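Local atomic coordinates of outer surface protein (Borrelia burgdorferi, PDB entry 5IZT), a protein that is of unknown molecular function but probably sits on the outer surface of the Lyme disease spirochaete as a member of the helical PFam54_60 family. Residues A[206-211]-A[249-253]; A[285-289]-A[378-382]. One frame throughout, in Å; residues are numbered along the deposited sequence. Where two conformers were deposited one is given.

Contact 1 of 2, residues A[206-211]-A[249-253]; sequences ETYDQF and RNKFY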
ATOM      1  N   GLU A 206      -2.732   1.107  17.731  1.00 28.75           N
ATOM      2  CA  GLU A 206      -2.119   2.406  17.465  1.00 27.36           C
ATOM      3  C   GLU A 206      -1.804   3.143  18.772  1.00 28.39           C
ATOM      4  O   GLU A 206      -2.648   3.228  19.668  1.00 31.32           O
ATOM      5  CB  GLU A 206      -3.082   3.209  16.596  1.00 32.40           C
ATOM      6  CG  GLU A 206      -2.815   4.668  16.427  1.00 33.54           C
ATOM      7  CD  GLU A 206      -3.848   5.312  15.516  1.00 24.69           C
ATOM      8  OE1 GLU A 206      -4.956   5.654  15.992  1.00 25.70           O
ATOM      9  OE2 GLU A 206      -3.552   5.498  14.331  1.00 24.48           O
ATOM     10  N   THR A 207      -0.589   3.685  18.880  1.00 27.96           N
ATOM     11  CA  THR A 207      -0.220   4.468  20.050  1.00 28.82           C
ATOM     12  C   THR A 207      -0.898   5.834  20.030  1.00 29.09           C
ATOM     13  O   THR A 207      -1.387   6.302  19.000  1.00 26.90           O
ATOM     14  CB  THR A 207       1.290   4.654  20.128  1.00 36.97           C
ATOM     15  OG1 THR A 207       1.744   5.268  18.921  1.00 31.51           O
ATOM     16  CG2 THR A 207       1.980   3.306  20.304  1.00 48.59           C
ATOM     17  N   TYR A 208      -0.915   6.491  21.196  1.00 29.92           N
ATOM     18  CA  TYR A 208      -1.633   7.758  21.275  1.00 29.88           C
ATOM     19  C   TYR A 208      -1.039   8.795  20.323  1.00 27.35           C
ATOM     20  O   TYR A 208      -1.779   9.547  19.677  1.00 32.21           O
ATOM     21  CB  TYR A 208      -1.643   8.305  22.706  1.00 32.41           C
ATOM     22  CG  TYR A 208      -2.482   9.555  22.788  1.00 44.09           C
ATOM     23  CD1 TYR A 208      -3.868   9.466  22.892  1.00 57.88           C
ATOM     24  CD2 TYR A 208      -1.908  10.820  22.721  1.00 49.09           C
ATOM     25  CE1 TYR A 208      -4.658  10.597  22.947  1.00 66.27           C
ATOM     26  CE2 TYR A 208      -2.691  11.960  22.774  1.00 56.00           C
ATOM     27  CZ  TYR A 208      -4.065  11.842  22.891  1.00 65.86           C
ATOM     28  OH  TYR A 208      -4.854  12.967  22.950  1.00 71.94           O
ATOM     29  N   ASP A 209       0.289   8.856  20.219  1.00 23.94           N
ATOM     30  CA  ASP A 209       0.906   9.816  19.309  1.00 21.72           C
ATOM     31  C   ASP A 209       0.976   9.308  17.860  1.00 21.63           C
ATOM     32  O   ASP A 209       1.710   9.897  17.054  1.00 16.99           O
ATOM     33  CB  ASP A 209       2.299  10.238  19.829  1.00 29.21           C
ATOM     34  CG  ASP A 209       3.352   9.121  19.786  1.00 32.09           C
ATOM     35  OD1 ASP A 209       3.134   8.061  19.172  1.00 28.25           O
ATOM     36  OD2 ASP A 209       4.431   9.309  20.389  1.00 30.58           O
ATOM     37  N   GLN A 210       0.233   8.244  17.532  1.00 16.98           N
ATOM     38  CA  GLN A 210       0.172   7.663  16.178  1.00 15.71           C
ATOM     39  C   GLN A 210       1.579   7.461  15.601  1.00 18.73           C
ATOM     40  O   GLN A 210       1.887   7.866  14.474  1.00 15.03           O
ATOM     41  CB  GLN A 210      -0.701   8.528  15.250  1.00 16.92           C
ATOM     42  CG  GLN A 210      -2.104   8.771  15.826  1.00 17.33           C
ATOM     43  CD  GLN A 210      -2.874   9.914  15.149  1.00 16.80           C
ATOM     44  OE1 GLN A 210      -2.498  10.399  14.086  1.00 14.57           O
ATOM     45  NE2 GLN A 210      -3.959  10.346  15.787  1.00 17.54           N
ATOM     46  N   PHE A 211       2.447   6.846  16.413  1.00 20.45           N
ATOM     47  CA  PHE A 211       3.822   6.504  16.031  1.00 23.70           C
ATOM     48  C   PHE A 211       4.594   7.733  15.543  1.00 18.46           C
ATOM     49  O   PHE A 211       5.280   7.695  14.519  1.00 22.04           O
ATOM     50  CB  PHE A 211       3.833   5.389  14.978  1.00 17.99           C
ATOM     51  CG  PHE A 211       3.044   4.170  15.392  1.00 20.68           C
ATOM     52  CD1 PHE A 211       3.571   3.260  16.297  1.00 33.45           C
ATOM     53  CD2 PHE A 211       1.761   3.953  14.896  1.00 16.95           C
ATOM     54  CE1 PHE A 211       2.836   2.141  16.703  1.00 35.39           C
ATOM     55  CE2 PHE A 211       1.020   2.846  15.292  1.00 19.63           C
ATOM     56  CZ  PHE A 211       1.559   1.935  16.199  1.00 31.67           C
ATOM     57  N   ARG A 249      -5.463   5.723   8.548  1.00 13.42           N
ATOM     58  CA  ARG A 249      -4.167   5.434   9.157  1.00 15.16           C
ATOM     59  C   ARG A 249      -3.895   3.939   9.173  1.00 20.58           C
ATOM     60  O   ARG A 249      -2.749   3.508   9.003  1.00 18.93           O
ATOM     61  CB  ARG A 249      -4.093   5.982  10.589  1.00 16.44           C
ATOM     62  CG  ARG A 249      -4.281   7.490  10.681  1.00 15.43           C
ATOM     63  CD  ARG A 249      -3.877   7.990  12.058  1.00 13.40           C
ATOM     64  NE  ARG A 249      -4.740   7.535  13.149  1.00 14.98           N
ATOM     65  CZ  ARG A 249      -5.783   8.222  13.605  1.00 20.35           C
ATOM     66  NH1 ARG A 249      -6.121   9.380  13.027  1.00 14.73           N
ATOM     67  NH2 ARG A 249      -6.477   7.766  14.646  1.00 16.05           N
ATOM     68  N   ASN A 250      -4.933   3.134   9.354  1.00 18.18           N
ATOM     69  CA  ASN A 250      -4.696   1.698   9.381  0.50 20.96           C
ATOM     70  C   ASN A 250      -4.315   1.143   8.016  1.00 18.55           C
ATOM     71  O   ASN A 250      -3.699   0.068   7.956  1.00 17.12           O
ATOM     72  CB  ASN A 250      -5.912   0.981   9.954  0.50 26.39           C
ATOM     73  CG  ASN A 250      -5.868   0.919  11.470  0.50 28.36           C
ATOM     74  OD1 ASN A 250      -5.907   1.944  12.145  0.50 30.93           O
ATOM     75  ND2 ASN A 250      -5.760  -0.286  12.008  0.50 32.74           N
ATOM     76  N   LYS A 251      -4.640   1.845   6.922  1.00 17.79           N
ATOM     77  CA  LYS A 251      -4.124   1.405   5.624  1.00 18.62           C
ATOM     78  C   LYS A 251      -2.609   1.556   5.564  1.00 17.46           C
ATOM     79  O   LYS A 251      -1.926   0.728   4.952  1.00 13.67           O
ATOM     80  CB  LYS A 251      -4.778   2.188   4.488  1.00 19.37           C
ATOM     81  CG  LYS A 251      -6.309   2.135   4.544  1.00 24.05           C
ATOM     82  CD  LYS A 251      -6.896   1.372   3.424  1.00 31.06           C
ATOM     83  CE  LYS A 251      -8.421   1.307   3.567  1.00 36.13           C
ATOM     84  NZ  LYS A 251      -8.845  -0.024   4.081  1.00 40.49           N
ATOM     85  N   PHE A 252      -2.062   2.632   6.151  1.00 14.41           N
ATOM     86  CA  PHE A 252      -0.606   2.749   6.207  1.00 11.97           C
ATOM     87  C   PHE A 252      -0.006   1.656   7.084  1.00 13.85           C
ATOM     88  O   PHE A 252       1.040   1.084   6.748  1.00 14.62           O
ATOM     89  CB  PHE A 252      -0.160   4.121   6.728  1.00 12.35           C
ATOM     90  CG  PHE A 252       1.330   4.271   6.744  1.00 18.76           C
ATOM     91  CD1 PHE A 252       2.035   4.439   5.542  1.00 22.27           C
ATOM     92  CD2 PHE A 252       2.042   4.177   7.936  1.00 20.07           C
ATOM     93  CE1 PHE A 252       3.423   4.541   5.539  1.00 25.29           C
ATOM     94  CE2 PHE A 252       3.453   4.270   7.946  1.00 17.55           C
ATOM     95  CZ  PHE A 252       4.137   4.464   6.744  1.00 18.98           C
ATOM     96  N   TYR A 253      -0.639   1.362   8.214  1.00 14.31           N
ATOM     97  CA  TYR A 253      -0.142   0.270   9.064  1.00 14.03           C
ATOM     98  C   TYR A 253      -0.189  -1.058   8.326  1.00 19.84           C
ATOM     99  O   TYR A 253       0.713  -1.899   8.476  1.00 15.73           O
ATOM    100  CB  TYR A 253      -0.953   0.190  10.358  1.00 15.03           C
ATOM    101  CG  TYR A 253      -0.993   1.493  11.135  1.00 17.91           C
ATOM    102  CD1 TYR A 253       0.055   2.404  11.051  1.00 16.04           C
ATOM    103  CD2 TYR A 253      -2.101   1.828  11.923  1.00 18.88           C
ATOM    104  CE1 TYR A 253       0.013   3.621  11.739  1.00 15.76           C
ATOM    105  CE2 TYR A 253      -2.145   3.059  12.628  1.00 19.59           C
ATOM    106  CZ  TYR A 253      -1.090   3.934  12.532  1.00 15.98           C
ATOM    107  OH  TYR A 253      -1.125   5.139  13.227  1.00 18.15           O
TER
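A type I beta turn, Thr207 to Gln210, in the long loop before helix 243-255 brings Glu206, Gln210 and Phe211 against one side of that helix, within the all-helical fold of the BbCRASP-1 family. Tyr253, Arg249 and Glu206 bury the most surface. The carboxylate of Glu206 meets the guanidinium of Arg249 side-on in a bidentate salt bridge, with Arg249 NE 2.6 Å from Glu206 OE2 and Arg249 NH2 2.9 Å from Glu206 OE1. Since Arg249 and Tyr253 lie one helical turn apart, the Tyr253 hydroxyl can reach the same carboxylate, and it donates to OE2. The other guanidinium nitrogen, NH1, is hydrogen-bonded to the backbone oxygens of Leu238 and Ser240. Gln210 lies over one guanidinium face, its NE2 hydrogen-bonded to the Asn239 carbonyl. Phe211 turns its edge to the Tyr253 face in an offset edge-to-face pair, centroids 5.2 Å apart and planes at 78°, with Phe211 CD2 3.6 Å from Tyr253 CE1.

Contact 2 of 2, residues A[285-289]-A[378-382]; sequences ELMIS and LDNMQ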
ATOM      1  N   GLU A 285       4.137  13.904  -0.002  1.00 17.30           N
ATOM      2  CA  GLU A 285       4.326  13.005  -1.143  1.00 13.75           C
ATOM      3  C   GLU A 285       4.673  11.589  -0.685  1.00 13.17           C
ATOM      4  O   GLU A 285       4.199  10.612  -1.279  1.00 15.12           O
ATOM      5  CB  GLU A 285       5.414  13.522  -2.087  1.00 16.35           C
ATOM      6  CG  GLU A 285       5.127  14.857  -2.785  1.00 15.85           C
ATOM      7  CD  GLU A 285       6.154  15.170  -3.890  1.00 30.48           C
ATOM      8  OE1 GLU A 285       7.261  15.659  -3.586  1.00 32.45           O
ATOM      9  OE2 GLU A 285       5.859  14.883  -5.075  1.00 35.02           O
ATOM     10  N   LEU A 286       5.524  11.446   0.342  1.00 13.51           N
ATOM     11  CA  LEU A 286       5.885  10.108   0.813  1.00 16.06           C
ATOM     12  C   LEU A 286       4.665   9.372   1.338  1.00 17.93           C
ATOM     13  O   LEU A 286       4.419   8.214   0.972  1.00 14.70           O
ATOM     14  CB  LEU A 286       6.961  10.163   1.909  1.00 10.90           C
ATOM     15  CG  LEU A 286       8.340  10.656   1.454  1.00 15.84           C
ATOM     16  CD1 LEU A 286       9.195  10.954   2.679  1.00 14.38           C
ATOM     17  CD2 LEU A 286       9.006   9.613   0.563  1.00 20.85           C
ATOM     18  N   MET A 287       3.893  10.023   2.213  1.00 14.09           N
ATOM     19  CA  MET A 287       2.747   9.340   2.808  0.72 13.03           C
ATOM     20  C   MET A 287       1.657   9.085   1.772  1.00 15.97           C
ATOM     21  O   MET A 287       1.028   8.018   1.778  1.00 12.82           O
ATOM     22  CB  MET A 287       2.187  10.147   3.984  0.72 15.58           C
ATOM     23  CG  MET A 287       0.980   9.461   4.639  0.72 16.36           C
ATOM     24  SD  MET A 287       1.331   7.788   5.261  0.72 14.82           S
ATOM     25  CE  MET A 287       2.476   8.140   6.605  0.72 18.23           C
ATOM     26  N   ILE A 288       1.421  10.045   0.873  1.00 12.86           N
ATOM     27  CA  ILE A 288       0.421   9.828  -0.173  1.00 11.33           C
ATOM     28  C   ILE A 288       0.816   8.634  -1.040  1.00 14.75           C
ATOM     29  O   ILE A 288      -0.042   7.845  -1.460  1.00 13.06           O
ATOM     30  CB  ILE A 288       0.232  11.108  -1.015  1.00 16.13           C
ATOM     31  CG1 ILE A 288      -0.572  12.153  -0.242  1.00 16.58           C
ATOM     32  CG2 ILE A 288      -0.446  10.786  -2.369  1.00 24.34           C
ATOM     33  CD1 ILE A 288      -0.604  13.529  -0.909  1.00 20.33           C
ATOM     34  N   SER A 289       2.112   8.481  -1.333  1.00 13.15           N
ATOM     35  CA  SER A 289       2.531   7.359  -2.170  1.00 13.12           C
ATOM     36  C   SER A 289       2.271   6.036  -1.471  1.00 17.56           C
ATOM     37  O   SER A 289       1.937   5.046  -2.127  1.00 13.28           O
ATOM     38  CB  SER A 289       4.009   7.466  -2.565  1.00 13.48           C
ATOM     39  OG  SER A 289       4.887   7.084  -1.502  1.00 15.90           O
ATOM     40  N   LEU A 378      12.164   8.749  -3.208  1.00 15.87           N
ATOM     41  CA  LEU A 378      10.823   9.272  -3.495  1.00 16.55           C
ATOM     42  C   LEU A 378      10.301   8.787  -4.845  1.00 17.32           C
ATOM     43  O   LEU A 378       9.149   8.352  -4.959  1.00 14.40           O
ATOM     44  CB  LEU A 378      10.834  10.805  -3.437  1.00 15.25           C
ATOM     45  CG  LEU A 378       9.514  11.502  -3.782  1.00 20.36           C
ATOM     46  CD1 LEU A 378       8.358  11.066  -2.851  1.00 16.85           C
ATOM     47  CD2 LEU A 378       9.703  13.020  -3.763  1.00 24.56           C
ATOM     48  N   ASP A 379      11.124   8.880  -5.891  1.00 16.31           N
ATOM     49  CA  ASP A 379      10.662   8.479  -7.218  1.00 19.77           C
ATOM     50  C   ASP A 379      10.335   6.995  -7.270  1.00 23.28           C
ATOM     51  O   ASP A 379       9.353   6.591  -7.909  1.00 20.08           O
ATOM     52  CB  ASP A 379      11.713   8.845  -8.268  1.00 24.58           C
ATOM     53  CG  ASP A 379      11.788  10.338  -8.520  1.00 30.46           C
ATOM     54  OD1 ASP A 379      10.737  10.953  -8.827  1.00 23.80           O
ATOM     55  OD2 ASP A 379      12.887  10.908  -8.341  1.00 25.34           O
ATOM     56  N   ASN A 380      11.152   6.165  -6.620  1.00 21.05           N
ATOM     57  CA  ASN A 380      10.864   4.733  -6.583  1.00 20.55           C
ATOM     58  C   ASN A 380       9.532   4.456  -5.893  1.00 20.79           C
ATOM     59  O   ASN A 380       8.769   3.579  -6.320  1.00 16.69           O
ATOM     60  CB  ASN A 380      11.982   3.988  -5.858  1.00 17.17           C
ATOM     61  CG  ASN A 380      13.285   3.960  -6.624  1.00 23.10           C
ATOM     62  OD1 ASN A 380      13.327   4.039  -7.859  1.00 25.41           O
ATOM     63  ND2 ASN A 380      14.374   3.838  -5.880  1.00 25.58           N
ATOM     64  N   MET A 381       9.241   5.168  -4.802  1.00 21.07           N
ATOM     65  CA  MET A 381       7.972   4.955  -4.106  1.00 17.06           C
ATOM     66  C   MET A 381       6.784   5.427  -4.938  1.00 14.28           C
ATOM     67  O   MET A 381       5.762   4.734  -5.023  1.00 18.68           O
ATOM     68  CB  MET A 381       7.999   5.672  -2.760  1.00 10.65           C
ATOM     69  CG  MET A 381       8.967   5.021  -1.776  1.00 18.59           C
ATOM     70  SD  MET A 381       9.189   6.006  -0.261  1.00 19.76           S
ATOM     71  CE  MET A 381       9.471   4.696   0.942  1.00 21.22           C
ATOM     72  N   GLN A 382       6.904   6.596  -5.573  1.00 13.82           N
ATOM     73  CA  GLN A 382       5.826   7.085  -6.427  1.00 15.39           C
ATOM     74  C   GLN A 382       5.651   6.217  -7.669  1.00 19.25           C
ATOM     75  O   GLN A 382       4.512   5.988  -8.114  1.00 19.76           O
ATOM     76  CB  GLN A 382       6.083   8.549  -6.794  1.00 18.18           C
ATOM     77  CG  GLN A 382       5.866   9.504  -5.597  1.00 17.53           C
ATOM     78  CD  GLN A 382       6.156  10.956  -5.930  1.00 20.63           C
ATOM     79  OE1 GLN A 382       7.095  11.262  -6.675  1.00 21.49           O
ATOM     80  NE2 GLN A 382       5.341  11.866  -5.387  1.00 21.23           N
TER
HETATM   81  O   HOH W   1       3.107  11.054  -3.753  1.00 18.83           O
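This is a helix-helix contact between two long helices of the bundle, 280-316 and 366-395, running in nearly the same direction: the segment axes cross at 27° and approach to 9.5 Å. The helices come nearest where the small Ser289 faces Gln382, with their CA atoms 5.4 Å apart. The interface grades from apolar to polar. On the buried side, Leu286 reaches over with its CD2, which lies 3.8 Å from Leu378 CD1 and 3.7 Å from Met381 SD, so that one leucine methyl packs against two residues almost a turn apart on the partner helix. Ser289 continues this packing one turn further on, its OG 3.6 Å from Met381 CB; the hydroxyl is turned back to donate to the Leu286 carbonyl of its own helix, OG to O 2.8 Å. At the more exposed margin the amide of Gln382 bridges the helices: NE2 donates to Glu285 OE2 at 3.1 Å and also to a water 2.9 Å away, which in turn donates to Glu285 O at 2.7 Å. The same nitrogen therefore reaches both the side chain and, through water, the backbone of Glu285, whose aliphatic part and OE1 lie beside Leu378. Helix 322-359 completes the packing: Trp346 NE1 is hydrogen-bonded to Ser289 OG, and Met381 rests on Trp346, Gln349 and Ala350, so three bundle helices meet here.

In the fold
From the first modelled helix, 179-197, the chain enters a long, largely irregular region, and contact 1 closes its loop when helix 243-255 returns to 206-211, with 37 residues between. Only afterwards does contact 2 open, on helix 280-316; its 88 intervening residues, mostly helical, take in helix 322-359 before helix 366-395 comes back alongside. The two loops thus follow in series, neither nested nor crossed. Contact 1 ties the loop region to helix 243-255, whereas contact 2 joins two long bundle helices. Their centres lie 18 Å apart, yet they touch directly: Phe252 CD1 packs 3.4 Å from Met287 SD, joining helix 243-255 to the bundle.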